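Local coordinates for protein receptor-type adenylate cyclase GRESAG 4.1 (Trypanosoma brucei, PDB 1FX2) that converts ATP into cyclic AMP and diphosphate through its class III catalytic domain, and could act as a receptor for an unknown ligand, at residues 12-17 against 72-77; 76-81 against 134-139. All coordinates share one frame; numbering follows the deposited sequence. Where two conformers were deposited one is given.

Contact 1 (12-17 against 72-77)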
loop_
_atom_site.group_PDB
_atom_site.type_symbol
_atom_site.label_atom_id
_atom_site.label_comp_id
_atom_site.label_asym_id
_atom_site.label_seq_id
_atom_site.Cartn_x
_atom_site.Cartn_y
_atom_site.Cartn_z
ATOM N N PRO A 12 8.926 -13.795 -11.891
ATOM C CA PRO A 12 9.193 -13.120 -10.598
ATOM C C PRO A 12 9.304 -14.192 -9.476
ATOM O O PRO A 12 8.642 -15.261 -9.533
ATOM C CB PRO A 12 7.939 -12.301 -10.359
ATOM C CG PRO A 12 7.466 -11.944 -11.877
ATOM C CD PRO A 12 7.677 -13.341 -12.522
ATOM N N VAL A 13 10.168 -13.878 -8.528
ATOM C CA VAL A 13 10.442 -14.726 -7.370
ATOM C C VAL A 13 9.790 -14.042 -6.170
ATOM O O VAL A 13 9.868 -12.860 -6.012
ATOM C CB VAL A 13 11.942 -14.835 -7.103
ATOM C CG1 VAL A 13 12.154 -15.760 -5.926
ATOM C CG2 VAL A 13 12.695 -15.448 -8.367
ATOM N N THR A 14 9.150 -14.852 -5.339
ATOM C CA THR A 14 8.598 -14.314 -4.069
ATOM C C THR A 14 9.588 -14.686 -2.975
ATOM O O THR A 14 9.984 -15.871 -2.892
ATOM C CB THR A 14 7.247 -14.816 -3.756
ATOM O OG1 THR A 14 6.353 -14.368 -4.787
ATOM C CG2 THR A 14 6.719 -14.225 -2.467
ATOM N N LEU A 15 10.137 -13.666 -2.282
ATOM C CA LEU A 15 11.086 -13.921 -1.173
ATOM C C LEU A 15 10.452 -13.584 0.145
ATOM O O LEU A 15 9.720 -12.619 0.272
ATOM C CB LEU A 15 12.350 -13.097 -1.307
ATOM C CG LEU A 15 13.119 -13.414 -2.605
ATOM C CD1 LEU A 15 14.255 -12.393 -2.819
ATOM C CD2 LEU A 15 13.649 -14.878 -2.550
ATOM N N ILE A 16 10.751 -14.451 1.115
ATOM C CA ILE A 16 10.252 -14.272 2.507
ATOM C C ILE A 16 11.488 -14.234 3.379
ATOM O O ILE A 16 12.392 -15.070 3.288
ATOM C CB ILE A 16 9.529 -15.496 2.962
ATOM C CG1 ILE A 16 8.375 -15.894 1.996
ATOM C CG2 ILE A 16 8.897 -15.221 4.326
ATOM C CD1 ILE A 16 7.797 -17.277 2.367
ATOM N N PHE A 17 11.604 -13.196 4.213
ATOM C CA PHE A 17 12.641 -13.115 5.240
ATOM C C PHE A 17 11.966 -13.131 6.575
ATOM O O PHE A 17 10.878 -12.590 6.760
ATOM C CB PHE A 17 13.470 -11.779 5.130
ATOM C CG PHE A 17 14.457 -11.808 4.023
ATOM C CD1 PHE A 17 14.070 -11.552 2.717
ATOM C CD2 PHE A 17 15.768 -12.144 4.281
ATOM C CE1 PHE A 17 14.988 -11.619 1.642
ATOM C CE2 PHE A 17 16.700 -12.202 3.185
ATOM C CZ PHE A 17 16.285 -11.928 1.860
ATOM N N PHE A 72 1.227 -17.022 -3.682
ATOM C CA PHE A 72 0.214 -17.430 -2.673
ATOM C C PHE A 72 0.831 -18.473 -1.719
ATOM O O PHE A 72 0.523 -18.422 -0.514
ATOM C CB PHE A 72 -1.071 -17.997 -3.347
ATOM C CG PHE A 72 -2.235 -18.190 -2.401
ATOM C CD1 PHE A 72 -2.728 -17.124 -1.688
ATOM C CD2 PHE A 72 -2.826 -19.439 -2.270
ATOM C CE1 PHE A 72 -3.851 -17.322 -0.841
ATOM C CE2 PHE A 72 -3.939 -19.602 -1.423
ATOM C CZ PHE A 72 -4.396 -18.556 -0.763
ATOM N N ALA A 73 1.715 -19.334 -2.202
ATOM C CA ALA A 73 2.291 -20.301 -1.290
ATOM C C ALA A 73 3.115 -19.583 -0.255
ATOM O O ALA A 73 3.154 -20.019 0.902
ATOM C CB ALA A 73 3.165 -21.299 -2.078
ATOM N N ALA A 74 3.819 -18.531 -0.633
ATOM C CA ALA A 74 4.647 -17.811 0.317
ATOM C C ALA A 74 3.745 -17.137 1.367
ATOM O O ALA A 74 4.083 -17.083 2.570
ATOM C CB ALA A 74 5.420 -16.749 -0.431
ATOM N N VAL A 75 2.627 -16.544 0.959
ATOM C CA VAL A 75 1.722 -15.923 1.859
ATOM C C VAL A 75 1.119 -16.984 2.771
ATOM O O VAL A 75 0.997 -16.745 4.024
ATOM C CB VAL A 75 0.608 -15.208 1.062
ATOM C CG1 VAL A 75 -0.551 -14.791 1.952
ATOM C CG2 VAL A 75 1.225 -14.026 0.411
ATOM N N GLN A 76 0.741 -18.149 2.245
ATOM C CA GLN A 76 0.231 -19.200 3.130
ATOM C C GLN A 76 1.246 -19.667 4.115
ATOM O O GLN A 76 0.905 -19.930 5.318
ATOM C CB GLN A 76 -0.230 -20.447 2.361
ATOM C CG GLN A 76 -1.389 -20.111 1.379
ATOM C CD GLN A 76 -1.764 -21.355 0.560
ATOM O OE1 GLN A 76 -2.774 -21.995 0.810
ATOM N NE2 GLN A 76 -0.889 -21.737 -0.366
ATOM N N LEU A 77 2.504 -19.771 3.708
ATOM C CA LEU A 77 3.579 -20.206 4.653
ATOM C C LEU A 77 3.641 -19.155 5.797
ATOM O O LEU A 77 3.785 -19.530 6.964
ATOM C CB LEU A 77 4.946 -20.264 3.893
ATOM C CG LEU A 77 6.094 -20.798 4.728
ATOM C CD1 LEU A 77 7.087 -21.385 3.724
ATOM C CD2 LEU A 77 6.821 -19.644 5.427
#
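Ala74 presents its methyl group to Thr14 and Ile16, two residues on the same side of strand 13-20, where helix 71-87 lies against the central sheet of the class III nucleotidyl cyclase fold. The segment axes run nearly parallel, at 15°, and approach to 8.7 Å. So close a seat is consistent with the small residue at the point of nearest backbone approach, where the CA atoms of Thr14 and Ala74 are 6.9 Å apart.

The two branches of Thr14 have separate tasks. OG1 sits beside the backbone N (chi1 -63°), which leaves CG2 anti to that N, and CG2 meets Ala74 CB at 3.5 Å, tighter than usual for two carbons. OG1 is hydrogen-bonded to the hydroxyl of Thr140 on the neighbouring strand 134-141, so the buried polar atom is satisfied within the sheet while the methyl serves the helix.

Ile16 reaches further along the helix. CG1 is anti to the carbonyl carbon, and the extended continuation (chi2 171°) carries CD1 alongside the Ala74 methyl, 3.7 Å from its CB. The same CD1 meets Leu77 one helical turn on, so one terminal methyl bridges two helix residues. All four touching residues are buried, and what joins strand to helix is apolar contact. Strand 13-20 is held by its neighbours through backbone bonds, among them Thr14 with Ser68 and Ile16 with Ile66. At the Leu77 end, CD2 is the nearer branch, 4.0 Å from Ile16 CD1.

Contact 2 (76-81 against 134-139). With SO4 (sulfate ion), chain B.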
loop_
_atom_site.group_PDB
_atom_site.type_symbol
_atom_site.label_atom_id
_atom_site.label_comp_id
_atom_site.label_asym_id
_atom_site.label_seq_id
_atom_site.Cartn_x
_atom_site.Cartn_y
_atom_site.Cartn_z
ATOM N N GLN A 76 0.741 -18.149 2.245
ATOM C CA GLN A 76 0.231 -19.200 3.130
ATOM C C GLN A 76 1.246 -19.667 4.115
ATOM O O GLN A 76 0.905 -19.930 5.318
ATOM C CB GLN A 76 -0.230 -20.447 2.361
ATOM C CG GLN A 76 -1.389 -20.111 1.379
ATOM C CD GLN A 76 -1.764 -21.355 0.560
ATOM O OE1 GLN A 76 -2.774 -21.995 0.810
ATOM N NE2 GLN A 76 -0.889 -21.737 -0.366
ATOM N N LEU A 77 2.504 -19.771 3.708
ATOM C CA LEU A 77 3.579 -20.206 4.653
ATOM C C LEU A 77 3.641 -19.155 5.797
ATOM O O LEU A 77 3.785 -19.530 6.964
ATOM C CB LEU A 77 4.946 -20.264 3.893
ATOM C CG LEU A 77 6.094 -20.798 4.728
ATOM C CD1 LEU A 77 7.087 -21.385 3.724
ATOM C CD2 LEU A 77 6.821 -19.644 5.427
ATOM N N ALA A 78 3.666 -17.870 5.475
ATOM C CA ALA A 78 3.820 -16.834 6.521
ATOM C C ALA A 78 2.648 -16.835 7.458
ATOM O O ALA A 78 2.849 -16.702 8.673
ATOM C CB ALA A 78 3.989 -15.456 5.815
ATOM N N GLN A 79 1.443 -17.018 6.944
ATOM C CA GLN A 79 0.291 -17.102 7.805
ATOM C C GLN A 79 0.412 -18.327 8.727
ATOM O O GLN A 79 0.159 -18.220 9.961
ATOM C CB GLN A 79 -0.933 -17.119 6.935
ATOM C CG GLN A 79 -2.222 -17.301 7.639
ATOM C CD GLN A 79 -3.338 -16.792 6.715
ATOM O OE1 GLN A 79 -3.685 -15.615 6.748
ATOM N NE2 GLN A 79 -3.801 -17.647 5.837
ATOM N N GLU A 80 0.798 -19.492 8.185
ATOM C CA GLU A 80 0.921 -20.713 9.028
ATOM C C GLU A 80 2.080 -20.689 9.994
ATOM O O GLU A 80 2.133 -21.360 11.046
ATOM C CB GLU A 80 0.996 -21.999 8.149
ATOM C CG GLU A 80 -0.294 -22.309 7.459
ATOM C CD GLU A 80 -1.501 -22.401 8.370
ATOM O OE1 GLU A 80 -1.356 -22.936 9.506
ATOM O OE2 GLU A 80 -2.623 -21.973 7.985
ATOM N N LEU A 81 3.032 -19.862 9.679
ATOM C CA LEU A 81 4.187 -19.728 10.572
ATOM C C LEU A 81 3.607 -18.980 11.813
ATOM O O LEU A 81 3.799 -19.457 12.960
ATOM C CB LEU A 81 5.268 -18.882 9.892
ATOM C CG LEU A 81 6.579 -18.749 10.700
ATOM C CD1 LEU A 81 7.715 -18.256 9.764
ATOM C CD2 LEU A 81 6.486 -17.646 11.790
ATOM N N VAL A 134 8.009 -13.697 15.714
ATOM C CA VAL A 134 8.830 -13.699 14.477
ATOM C C VAL A 134 8.234 -12.619 13.575
ATOM O O VAL A 134 7.014 -12.524 13.387
ATOM C CB VAL A 134 8.600 -15.044 13.801
ATOM C CG1 VAL A 134 9.357 -15.092 12.444
ATOM C CG2 VAL A 134 9.186 -16.162 14.685
ATOM N N ARG A 135 9.153 -11.743 13.108
ATOM C CA ARG A 135 8.767 -10.737 12.085
ATOM C C ARG A 135 9.020 -11.306 10.721
ATOM O O ARG A 135 9.953 -12.095 10.517
ATOM C CB ARG A 135 9.565 -9.420 12.270
ATOM C CG ARG A 135 11.041 -9.594 12.253
ATOM C CD ARG A 135 11.698 -8.135 12.143
ATOM N NE ARG A 135 13.136 -8.237 12.147
ATOM C CZ ARG A 135 13.833 -8.187 13.260
ATOM N NH1 ARG A 135 13.207 -8.020 14.449
ATOM N NH2 ARG A 135 15.175 -8.304 13.210
ATOM N N VAL A 136 8.130 -10.965 9.768
ATOM C CA VAL A 136 8.233 -11.531 8.415
ATOM C C VAL A 136 7.999 -10.442 7.378
ATOM O O VAL A 136 7.072 -9.587 7.560
ATOM C CB VAL A 136 7.102 -12.597 8.238
ATOM C CG1 VAL A 136 7.188 -13.292 6.865
ATOM C CG2 VAL A 136 7.208 -13.704 9.348
ATOM N N GLY A 137 8.812 -10.503 6.318
ATOM C CA GLY A 137 8.568 -9.570 5.177
ATOM C C GLY A 137 8.494 -10.419 3.903
ATOM O O GLY A 137 9.292 -11.377 3.731
ATOM N N ILE A 138 7.641 -9.977 2.981
ATOM C CA ILE A 138 7.428 -10.703 1.738
ATOM C C ILE A 138 7.418 -9.727 0.568
ATOM O O ILE A 138 6.816 -8.634 0.693
ATOM C CB ILE A 138 6.035 -11.419 1.706
ATOM C CG1 ILE A 138 5.905 -12.374 2.904
ATOM C CG2 ILE A 138 5.897 -12.244 0.377
ATOM C CD1 ILE A 138 4.512 -12.965 2.997
ATOM N N HIS A 139 8.214 -10.037 -0.470
ATOM C CA HIS A 139 8.157 -9.150 -1.666
ATOM C C HIS A 139 8.281 -10.087 -2.854
ATOM O O HIS A 139 8.846 -11.172 -2.783
ATOM C CB HIS A 139 9.358 -8.158 -1.628
ATOM C CG HIS A 139 9.515 -7.348 -2.870
ATOM N ND1 HIS A 139 8.508 -6.562 -3.420
ATOM C CD2 HIS A 139 10.594 -7.254 -3.688
ATOM C CE1 HIS A 139 8.983 -6.013 -4.529
ATOM N NE2 HIS A 139 10.232 -6.398 -4.714
HETATM S S SO4 B . 15.887 -6.774 16.743
HETATM O O1 SO4 B . 16.561 -6.609 18.008
HETATM O O2 SO4 B . 16.625 -7.623 15.802
HETATM O O3 SO4 B . 14.552 -7.266 16.966
HETATM O O4 SO4 B . 15.758 -5.420 16.145
#
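Ala78 faces Val136 and Ile138, and one turn later Leu81 faces Val134, as helix 71-87 runs antiparallel along strand 134-141 of the cyclase catalytic core. The segment axes, at 172°, approach to 10.0 Å.

Packing is closest at the Ala78 methyl. Its CB lies 3.8 Å from the terminal methyl of Ile138, CD1, and 4.0 Å from one branch of Val136, CG1. The CA atoms of Ala78 and Val136 are 7.2 Å apart and those of Leu81 and Val134 8.6 Å, a wider spacing that the longer Leu81 spans: its CD2 comes within 3.9 Å of Val134 CG1, the side chains crossing at about a right angle. By contrast, the far side of the helix is polar and partly exposed, carrying Gln76, Gln79 and Glu80.

Arg135 leaves the strand away from the helix. Its guanidinium offers an edge to a sulfate ion, probably from the crystallisation liquor and also held by Ser22 N and Arg228: NH1 donates to O3 at 3.0 Å (160°), while the bond from NH2 to O2 is less certain because NH2 is crowded. NE makes a salt bridge with Glu168; the one from NH2 to Glu232 shares that uncertainty. The two segments thus meet through apolar contacts, Gln82 NE2 just beyond them hydrogen-bonding Val134 O, while on the sheet's other face the anion and carboxylates probably offset the charge of the two arginines.

Helix 71-87 carries both contacts, which share Gln76 and Leu77 and have centres 8 Å apart. Their strands are antiparallel neighbours in one sheet: probable hydrogen bonds join Leu15 N to His139 O at 2.9 Å and Phe17 O to Gly137 N at 3.0 Å. On the side facing the helix, Ile16 CG2 packs against Val136 CG1 at 3.6 Å, making one apolar layer. The predicted magnesium ligands Asp19 and Asp62 are about 6 and 7 Å from Val134 of contact 2, whereas Ile16 of contact 1 is about 10 Å from Asp19, all between side chains. A dithiothreitol, probably from the crystallisation liquor, lies about 4 Å from the Val134 side chain in a pocket that Val134 helps line.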